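Local coordinates for a novel designed pore protein (Synthetic construct, PDB 6TMS), which is designed to form a pore, with six helical-hairpin chains assembling into a bundle that probably surrounds a central channel, at residues F[11-14]-F[15-18]; F[20-23]-F[24-27]; F[36-39]-F[40-43]; F[51-54]-F[55-58]; F[62-65]-F[66-69]. All blocks are in the same frame, centred on the assembly; numbering follows the deposited sequence.

Contact 1 (F[11-14]-F[15-18]); sequences LLEE and AEKK
Glu14 and Lys18 meet one turn apart on helix 2-32, where OE2 of Glu14 forms a salt bridge with NZ of Lys18 at 2.9 Å; as a hydrogen bond the same pair is weak. The two side chains approach at a slant rather than lying parallel. Glu14 starts out with CG opposite the backbone nitrogen (chi1 157°) and then bends at chi2, so its carboxylate swings forward along the helix to the ammonium group. Lys18 completes the approach by bending at chi3, and its aliphatic part drapes over the turn, CG lying 3.2 Å from the backbone O of Glu14. This is the i to i+4 ion pair of an α-helix, set here in the first arm of a helical hairpin. NZ of Lys18 also forms a salt bridge with an acidic side chain of a neighbouring subunit, and OE2 of Glu14 has an acidic group of that subunit close by; the lysine would be expected to ease the repulsion between these negative charges. Ala15, the small residue beside this pair, is buried: its CB sits 3.4 Å from the O of Leu12, while its N is bonded to the O of Leu11 at 2.9 Å. Glu16 N reaches Leu12 O at 3.0 Å. On another face of the helix, CG of Glu13 passes OE1 of Glu16 at 4.2 Å with the two carboxylate planes nearly perpendicular (83°). Leu12 packs against Ala62 and Leu66 of helix 39-68, and Glu16 lies against Leu59 and Ile63 of that same helix.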
# COMPACT_ATOMS: atom_id res chain seq x y z
N LEU F 11 -10.91 -18.22 0.30
CA LEU F 11 -10.10 -17.16 -0.28
C LEU F 11 -8.91 -16.86 0.59
O LEU F 11 -7.78 -16.72 0.12
CB LEU F 11 -10.99 -15.94 -0.42
CG LEU F 11 -12.04 -16.11 -1.50
CD1 LEU F 11 -13.07 -14.98 -1.48
CD2 LEU F 11 -11.34 -16.23 -2.86
N LEU F 12 -9.15 -16.82 1.89
CA LEU F 12 -8.15 -16.44 2.87
C LEU F 12 -7.06 -17.51 2.97
O LEU F 12 -5.87 -17.19 3.10
CB LEU F 12 -8.88 -16.19 4.20
CG LEU F 12 -8.59 -14.97 5.12
CD1 LEU F 12 -8.10 -13.70 4.40
CD2 LEU F 12 -9.81 -14.61 6.00
N GLU F 13 -7.45 -18.78 2.89
CA GLU F 13 -6.52 -19.90 2.93
C GLU F 13 -5.73 -20.04 1.63
O GLU F 13 -4.55 -20.42 1.63
CB GLU F 13 -7.30 -21.19 3.25
CG GLU F 13 -7.62 -21.44 4.76
CD GLU F 13 -8.55 -22.66 5.05
OE1 GLU F 13 -9.61 -22.40 5.64
OE2 GLU F 13 -8.29 -23.82 4.68
N GLU F 14 -6.36 -19.72 0.50
CA GLU F 14 -5.68 -19.75 -0.79
C GLU F 14 -4.65 -18.64 -0.89
O GLU F 14 -3.55 -18.80 -1.44
CB GLU F 14 -6.78 -19.63 -1.84
CG GLU F 14 -6.43 -19.11 -3.23
CD GLU F 14 -6.63 -17.60 -3.42
OE1 GLU F 14 -7.51 -16.98 -2.77
OE2 GLU F 14 -5.92 -17.04 -4.28
N ALA F 15 -4.99 -17.53 -0.25
CA ALA F 15 -4.10 -16.39 -0.17
C ALA F 15 -2.88 -16.71 0.67
O ALA F 15 -1.74 -16.44 0.27
CB ALA F 15 -4.88 -15.23 0.45
N GLU F 16 -3.11 -17.34 1.83
CA GLU F 16 -2.00 -17.78 2.65
C GLU F 16 -1.07 -18.66 1.85
O GLU F 16 0.17 -18.51 1.89
CB GLU F 16 -2.53 -18.52 3.88
CG GLU F 16 -2.88 -17.65 5.07
CD GLU F 16 -3.37 -18.46 6.27
OE1 GLU F 16 -4.43 -19.12 6.10
OE2 GLU F 16 -2.75 -18.44 7.36
N LYS F 17 -1.67 -19.54 1.04
CA LYS F 17 -0.88 -20.52 0.33
C LYS F 17 0.04 -19.81 -0.68
O LYS F 17 1.24 -20.13 -0.80
CB LYS F 17 -1.88 -21.59 -0.20
CG LYS F 17 -1.46 -22.73 -1.16
CD LYS F 17 -2.04 -22.61 -2.53
CE LYS F 17 -0.95 -22.44 -3.53
NZ LYS F 17 -1.42 -21.59 -4.63
N LYS F 18 -0.43 -18.73 -1.31
CA LYS F 18 0.50 -17.99 -2.18
C LYS F 18 1.47 -17.05 -1.45
O LYS F 18 2.56 -16.79 -1.99
CB LYS F 18 -0.27 -17.22 -3.24
CG LYS F 18 -1.40 -18.05 -3.73
CD LYS F 18 -2.10 -17.52 -4.95
CE LYS F 18 -3.05 -16.37 -4.71
NZ LYS F 18 -3.76 -16.06 -5.99

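Contact 2 (F[20-23]-F[24-27]); sequences YKLE and DKTR
With CG set opposite the backbone nitrogen (chi1 -154°) and the next two torsions extended, Lys25 runs out in a nearly straight line past Leu22, bending at chi4 before its ammonium group. Leu22 in turn sends its CD1 branch forward along the helix, and this methyl group lies on the CD methylene of Lys25. The two chains cross at a slant, and the charged end of Lys25 goes further, leaving this turn to pair with an acidic side chain of a neighbouring subunit in an intersubunit salt bridge. One residue on, the first torsion of Thr26 (chi1 -158°) places CG2 between the backbone nitrogen and the carbonyl carbon, facing back over the preceding turn, where it comes within 3.2 Å of the O of Leu22. The N of Thr26 is bonded to the same Leu22 O at 2.7 Å. The other backbone bonds of this α-helical turn run from Asp24 N to Tyr20 O at 3.0 Å, from Lys25 N to Lys21 O at 3.0 Å and from Arg27 N to Glu23 O at 2.8 Å. The carboxylate of Asp24 lies close to Tyr20 O, a carbonyl with which it makes no hydrogen bond. Glu23 extends instead toward the second helix of the hairpin, where its OE2 comes close to OE1 of Glu56. Two carboxylates so near each other suggest that a proton may be shared or that one pKa is raised, whereas Lys25 keeps its hydrocarbon part on Leu22 and pairs its charge with the neighbouring subunit.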
# COMPACT_ATOMS: atom_id res chain seq x y z
N TYR F 20 3.10 -17.53 1.14
CA TYR F 20 4.16 -18.39 1.57
C TYR F 20 5.00 -18.84 0.38
O TYR F 20 6.24 -18.93 0.46
CB TYR F 20 3.43 -19.52 2.29
CG TYR F 20 2.58 -19.00 3.46
CD1 TYR F 20 2.64 -17.68 3.87
CD2 TYR F 20 1.78 -19.86 4.20
CE1 TYR F 20 1.91 -17.23 4.94
CE2 TYR F 20 1.06 -19.40 5.29
CZ TYR F 20 1.13 -18.09 5.65
OH TYR F 20 0.42 -17.65 6.74
N LYS F 21 4.30 -18.96 -0.77
CA LYS F 21 4.90 -19.28 -2.07
C LYS F 21 5.86 -18.18 -2.50
O LYS F 21 7.03 -18.42 -2.86
CB LYS F 21 3.69 -19.45 -3.03
CG LYS F 21 3.75 -19.31 -4.59
CD LYS F 21 2.56 -18.51 -5.16
CE LYS F 21 2.99 -17.11 -5.50
NZ LYS F 21 2.11 -16.47 -6.48
N LEU F 22 5.42 -16.95 -2.37
CA LEU F 22 6.27 -15.86 -2.77
C LEU F 22 7.31 -15.55 -1.72
O LEU F 22 8.30 -14.89 -2.02
CB LEU F 22 5.41 -14.67 -3.12
CG LEU F 22 6.07 -14.01 -4.34
CD1 LEU F 22 5.92 -14.93 -5.57
CD2 LEU F 22 5.57 -12.60 -4.60
N GLU F 23 7.07 -15.92 -0.49
CA GLU F 23 8.10 -15.72 0.50
C GLU F 23 9.26 -16.65 0.22
O GLU F 23 10.41 -16.21 0.22
CB GLU F 23 7.46 -15.83 1.87
CG GLU F 23 7.09 -14.41 2.21
CD GLU F 23 6.15 -14.18 3.33
OE1 GLU F 23 5.66 -15.12 3.97
OE2 GLU F 23 5.82 -13.00 3.49
N ASP F 24 8.97 -17.87 -0.25
CA ASP F 24 10.05 -18.77 -0.66
C ASP F 24 10.76 -18.23 -1.90
O ASP F 24 12.00 -18.18 -1.98
CB ASP F 24 9.46 -20.18 -0.95
CG ASP F 24 8.88 -20.90 0.32
OD1 ASP F 24 9.11 -20.42 1.45
OD2 ASP F 24 8.28 -22.01 0.21
N LYS F 25 9.96 -17.70 -2.84
CA LYS F 25 10.50 -17.16 -4.08
C LYS F 25 11.34 -15.91 -3.82
O LYS F 25 12.45 -15.78 -4.36
CB LYS F 25 9.34 -16.87 -5.03
CG LYS F 25 9.65 -16.90 -6.52
CD LYS F 25 8.49 -16.21 -7.23
CE LYS F 25 8.59 -16.15 -8.73
NZ LYS F 25 7.26 -16.43 -9.31
N THR F 26 10.87 -15.02 -2.93
CA THR F 26 11.62 -13.83 -2.57
C THR F 26 12.86 -14.25 -1.80
O THR F 26 13.96 -13.89 -2.18
CB THR F 26 10.67 -12.82 -1.82
OG1 THR F 26 11.11 -11.44 -1.85
CG2 THR F 26 10.42 -13.14 -0.39
N ARG F 27 12.76 -15.27 -0.95
CA ARG F 27 13.91 -15.67 -0.15
C ARG F 27 15.08 -16.10 -1.02
O ARG F 27 16.22 -15.59 -0.92
CB ARG F 27 13.42 -16.83 0.74
CG ARG F 27 14.14 -17.11 2.05
CD ARG F 27 13.77 -18.52 2.63
NE ARG F 27 12.68 -18.82 3.60
CZ ARG F 27 12.46 -18.26 4.80
NH1 ARG F 27 11.50 -18.75 5.58
NH2 ARG F 27 13.14 -17.20 5.21

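Contact 3 (F[36-39]-F[40-43]); sequences DDDP and KAQS
Asp36 faces Gln42 at the point where the interhelical loop of the hairpin gives way to helix 39-68, a junction whose N-cap is Asp38. The Asp36 carboxylate stacks on the Gln42 amide with their planes 25° apart, but Asp36 is poorly ordered and Gln42 OE1 is modelled too near its backbone, so this pairing is doubtful. At Asp38, chi1 of 45° puts CG between the backbone nitrogen and the carbonyl carbon, turning the carboxylate toward the first turn: OD1 lies 3.5 Å from CB of Ala41, and OD2 lies 3.8 Å from CD of Lys40, whose extended chain crosses the aspartate at about a right angle. A negative side chain at the N-cap would be expected to interact favourably with the positive end of the helix dipole. The ammonium NZ of Lys40 stays beyond salt-bridge range of OD2, at 4.5 Å, and OD2 also has a long, weak ion pair with a basic side chain of a neighbouring subunit. Pro39 opens the helix and packs on an apolar side chain of another subunit. The backbone closes with a weak but straight bond from Gln42 N to Asp38 O, 3.4 Å long with an N-H...O angle of 169°.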
# COMPACT_ATOMS: atom_id res chain seq x y z
N ASP F 36 25.27 -6.14 -6.75
CA ASP F 36 25.85 -5.16 -5.81
C ASP F 36 26.50 -3.92 -6.43
O ASP F 36 27.52 -3.42 -5.91
CB ASP F 36 26.86 -5.85 -4.90
CG ASP F 36 26.36 -5.96 -3.50
OD1 ASP F 36 25.56 -6.89 -3.26
OD2 ASP F 36 26.71 -5.08 -2.68
N ASP F 37 25.91 -3.36 -7.49
CA ASP F 37 26.51 -2.23 -8.19
C ASP F 37 25.77 -0.90 -8.03
O ASP F 37 26.42 0.15 -8.01
CB ASP F 37 26.60 -2.56 -9.69
CG ASP F 37 27.37 -1.53 -10.49
OD1 ASP F 37 27.99 -0.63 -9.88
OD2 ASP F 37 27.36 -1.63 -11.73
N ASP F 38 24.44 -0.90 -7.86
CA ASP F 38 23.70 0.33 -7.86
C ASP F 38 22.57 0.21 -6.85
O ASP F 38 21.83 -0.78 -6.85
CB ASP F 38 23.13 0.69 -9.23
CG ASP F 38 22.49 -0.48 -9.92
OD1 ASP F 38 22.22 -1.51 -9.28
OD2 ASP F 38 22.28 -0.38 -11.14
N PRO F 39 22.39 1.22 -6.01
CA PRO F 39 21.32 1.17 -5.01
C PRO F 39 19.98 1.01 -5.64
O PRO F 39 18.99 0.90 -4.94
CB PRO F 39 21.44 2.51 -4.30
CG PRO F 39 22.22 3.38 -5.25
CD PRO F 39 23.14 2.48 -5.97
N LYS F 40 19.90 1.11 -6.95
CA LYS F 40 18.63 0.92 -7.63
C LYS F 40 18.14 -0.50 -7.42
O LYS F 40 17.11 -0.76 -6.79
CB LYS F 40 18.88 1.20 -9.10
CG LYS F 40 19.33 2.62 -9.40
CD LYS F 40 20.00 2.68 -10.77
CE LYS F 40 20.70 4.00 -10.99
NZ LYS F 40 21.63 3.94 -12.12
N ALA F 41 18.93 -1.45 -7.89
CA ALA F 41 18.56 -2.84 -7.76
C ALA F 41 18.48 -3.25 -6.29
O ALA F 41 17.53 -3.91 -5.86
CB ALA F 41 19.57 -3.67 -8.55
N GLN F 42 19.46 -2.85 -5.49
CA GLN F 42 19.36 -3.19 -4.08
C GLN F 42 18.11 -2.56 -3.45
O GLN F 42 17.40 -3.20 -2.64
CB GLN F 42 20.68 -2.85 -3.38
CG GLN F 42 21.88 -3.77 -3.86
CD GLN F 42 23.24 -3.07 -4.00
OE1 GLN F 42 23.93 -3.26 -4.99
NE2 GLN F 42 23.62 -2.26 -3.02
N SER F 43 17.78 -1.33 -3.80
CA SER F 43 16.61 -0.74 -3.16
C SER F 43 15.35 -1.49 -3.57
O SER F 43 14.36 -1.50 -2.83
CB SER F 43 16.58 0.76 -3.44
OG SER F 43 16.64 1.43 -2.19

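Contact 4 (F[51-54]-F[55-58]); sequences LMLI and AESL
Ser57 bonds twice to Leu53: the carbonyl O of Leu53 takes the backbone N of Ser57 at 2.9 Å and also, more weakly, its hydroxyl OG at 3.4 Å. The serine torsion accounts for the second bond, since OG stands beside the backbone nitrogen and opposite the carbonyl carbon (chi1 -68°), which turns it back over the preceding turn. In this way a buried hydroxyl finds an acceptor within its own helix. The remaining donors follow the α-helical i to i+4 pattern: Ala55 N reaches Leu51 O at 2.9 Å, Glu56 N reaches Met52 O at 3.0 Å, and Leu58 N reaches Ile54 O at 2.8 Å. At the far end, the O of Leu58 receives a weak hydrogen bond from a polar side chain of a neighbouring subunit. Apolar contact accompanies this ladder. Ile54 and Leu58 lie side by side and point the same way, with CD1 of Ile54 3.6 Å from CD1 of Leu58; CD1 of the isoleucine also touches the leucine CG. On another face the side chain of Glu56 passes Leu53 at a slant, its OE1 4.0 Å from the CD2 methyl of Leu53. The segment sits in the middle of the second hairpin arm, with helices to several sides. Helix 2-32 of the same chain meets it through Leu22 and Thr26 on Met52, and through Leu19 on Ala55 and Glu56. Apolar side chains of one adjacent subunit pack on Leu53, Ile54, Ser57 and Leu58, while polar ones of another lie on Leu51, Met52 and Ala55.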
# COMPACT_ATOMS: atom_id res chain seq x y z
N LEU F 51 7.19 -5.13 0.82
CA LEU F 51 5.89 -5.45 0.26
C LEU F 51 5.45 -6.83 0.68
O LEU F 51 4.27 -7.09 0.92
CB LEU F 51 5.98 -5.42 -1.26
CG LEU F 51 5.69 -4.12 -1.99
CD1 LEU F 51 5.81 -4.32 -3.47
CD2 LEU F 51 4.31 -3.65 -1.66
N MET F 52 6.41 -7.73 0.78
CA MET F 52 6.13 -9.05 1.27
C MET F 52 5.66 -8.98 2.71
O MET F 52 4.75 -9.72 3.13
CB MET F 52 7.42 -9.83 1.13
CG MET F 52 7.41 -11.14 0.38
SD MET F 52 7.04 -11.14 -1.37
CE MET F 52 5.53 -12.07 -1.16
N LEU F 53 6.23 -8.06 3.46
CA LEU F 53 5.83 -7.93 4.85
C LEU F 53 4.42 -7.34 4.97
O LEU F 53 3.61 -7.80 5.79
CB LEU F 53 6.87 -7.08 5.58
CG LEU F 53 7.30 -7.43 7.02
CD1 LEU F 53 6.35 -6.78 7.99
CD2 LEU F 53 7.38 -8.92 7.30
N ILE F 54 4.09 -6.35 4.15
CA ILE F 54 2.74 -5.84 4.26
C ILE F 54 1.76 -6.89 3.76
O ILE F 54 0.64 -6.98 4.25
CB ILE F 54 2.54 -4.45 3.60
CG1 ILE F 54 1.10 -4.22 3.14
CG2 ILE F 54 3.49 -4.14 2.42
CD1 ILE F 54 0.31 -3.26 3.99
N ALA F 55 2.12 -7.69 2.77
CA ALA F 55 1.15 -8.70 2.39
C ALA F 55 0.91 -9.66 3.55
O ALA F 55 -0.23 -9.99 3.87
CB ALA F 55 1.59 -9.42 1.13
N GLU F 56 1.97 -10.03 4.25
CA GLU F 56 1.79 -10.86 5.43
C GLU F 56 0.83 -10.21 6.41
O GLU F 56 -0.17 -10.81 6.84
CB GLU F 56 3.16 -11.09 6.05
CG GLU F 56 3.25 -12.15 7.12
CD GLU F 56 4.65 -12.72 7.23
OE1 GLU F 56 5.50 -12.32 6.41
OE2 GLU F 56 4.87 -13.68 8.01
N SER F 57 1.07 -8.95 6.74
CA SER F 57 0.26 -8.30 7.75
C SER F 57 -1.16 -8.11 7.30
O SER F 57 -2.09 -8.14 8.11
CB SER F 57 0.86 -6.95 8.08
OG SER F 57 2.09 -7.09 8.74
N LEU F 58 -1.35 -7.76 6.04
CA LEU F 58 -2.70 -7.57 5.55
C LEU F 58 -3.45 -8.87 5.54
O LEU F 58 -4.63 -8.94 5.89
CB LEU F 58 -2.64 -6.96 4.16
CG LEU F 58 -2.54 -5.44 4.22
CD1 LEU F 58 -2.61 -4.95 2.87
CD2 LEU F 58 -3.66 -4.76 5.03

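Contact 5 (F[62-65]-F[66-69]); sequences AISL and LLSS
Leu65 O is the acceptor on which the last residues of the chain converge. Ser68 N reaches it at 3.1 Å and Ser69 N at 3.2 Å, both weakly, and the hydroxyl OG of Ser69 also lies 3.2 Å away. OG gets there because it stands between the backbone nitrogen and the carbonyl carbon (chi1 67°), folded back toward the preceding turn. Ser68 N divides its hydrogen bonding, with a second weak bond to Ser64 O at 2.9 Å, and its N-H...O angle to each acceptor is only 127°. Upstream the bonds are more regular: Leu66 N meets Ala62 O at 2.9 Å and Leu67 N meets Ile63 O at the same length of 2.9 Å. The segment is thus the C-terminal end of the second arm of the helical hairpin, where i to i+4 bonding weakens and i to i+3 bonding joins it just before the chain stops. Among the side chains, the CD2 methyl of Leu67 lies beside OG of Ser64 at 4.1 Å, a loose contact next to a polar side chain of a neighbouring subunit. CB of Leu66 rests near the carbonyls of Ala62 and Ile63, but the branched end leads away from this turn and packs on Ile5 and Leu8, near the start of helix 2-32. Farther out, apolar side chains of one adjacent subunit lie on Ile63 and Ser64, and an apolar side chain of a different subunit packs on Leu65.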
# COMPACT_ATOMS: atom_id res chain seq x y z
N ALA F 62 -6.88 -9.68 7.51
CA ALA F 62 -8.08 -10.30 6.99
C ALA F 62 -8.46 -11.50 7.84
O ALA F 62 -9.63 -11.67 8.20
CB ALA F 62 -7.87 -10.66 5.53
N ILE F 63 -7.49 -12.31 8.23
CA ILE F 63 -7.82 -13.45 9.07
C ILE F 63 -8.54 -12.96 10.32
O ILE F 63 -9.56 -13.51 10.74
CB ILE F 63 -6.54 -14.23 9.41
CG1 ILE F 63 -5.82 -14.77 8.16
CG2 ILE F 63 -6.88 -15.42 10.31
CD1 ILE F 63 -4.32 -15.09 8.39
N SER F 64 -7.99 -11.93 10.94
CA SER F 64 -8.49 -11.48 12.23
C SER F 64 -9.80 -10.72 12.12
O SER F 64 -10.58 -10.69 13.07
CB SER F 64 -7.43 -10.66 12.93
OG SER F 64 -7.07 -11.33 14.13
N LEU F 65 -10.01 -10.01 11.04
CA LEU F 65 -11.29 -9.37 10.86
C LEU F 65 -12.34 -10.41 10.63
O LEU F 65 -13.48 -10.27 11.07
CB LEU F 65 -11.21 -8.41 9.68
CG LEU F 65 -10.87 -7.00 10.11
CD1 LEU F 65 -10.29 -6.17 9.02
CD2 LEU F 65 -12.19 -6.35 10.51
N LEU F 66 -11.96 -11.48 9.98
CA LEU F 66 -12.93 -12.51 9.80
C LEU F 66 -13.21 -13.17 11.13
O LEU F 66 -14.35 -13.53 11.42
CB LEU F 66 -12.41 -13.48 8.76
CG LEU F 66 -13.45 -14.43 8.22
CD1 LEU F 66 -14.55 -13.56 7.63
CD2 LEU F 66 -12.86 -15.30 7.11
N LEU F 67 -12.20 -13.22 11.98
CA LEU F 67 -12.39 -13.78 13.30
C LEU F 67 -13.23 -12.87 14.17
O LEU F 67 -13.92 -13.32 15.09
CB LEU F 67 -11.01 -14.00 13.90
CG LEU F 67 -10.89 -14.46 15.33
CD1 LEU F 67 -10.45 -15.91 15.34
CD2 LEU F 67 -9.88 -13.60 16.01
N SER F 68 -13.21 -11.59 13.86
CA SER F 68 -13.95 -10.60 14.60
C SER F 68 -15.41 -10.51 14.22
O SER F 68 -16.19 -9.93 14.97
CB SER F 68 -13.29 -9.26 14.35
OG SER F 68 -14.20 -8.23 14.65
N SER F 69 -15.79 -11.09 13.11
CA SER F 69 -17.17 -11.06 12.67
C SER F 69 -17.67 -12.44 12.36
O SER F 69 -17.54 -13.32 13.19
CB SER F 69 -17.29 -10.15 11.46
OG SER F 69 -16.61 -10.71 10.36

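Overall arrangement
Contacts 1 and 2 follow each other on helix 2-32, their centres about 14 Å apart; contact 3 lies at the loop and the start of helix 39-68, and contacts 4 and 5 come later on that helix, about 16 Å apart centre to centre. Because the chain doubles back, order in sequence reverses in space: contact 2 touches contact 4 and contact 1 touches contact 5, while contact 3 stands alone at the turn, about 38 Å from contact 5 between centres. The five therefore sample both arms and the bend of a single antiparallel hairpin. Such a unit, repeated in six chains, provides the helices from which the designed pore is assembled.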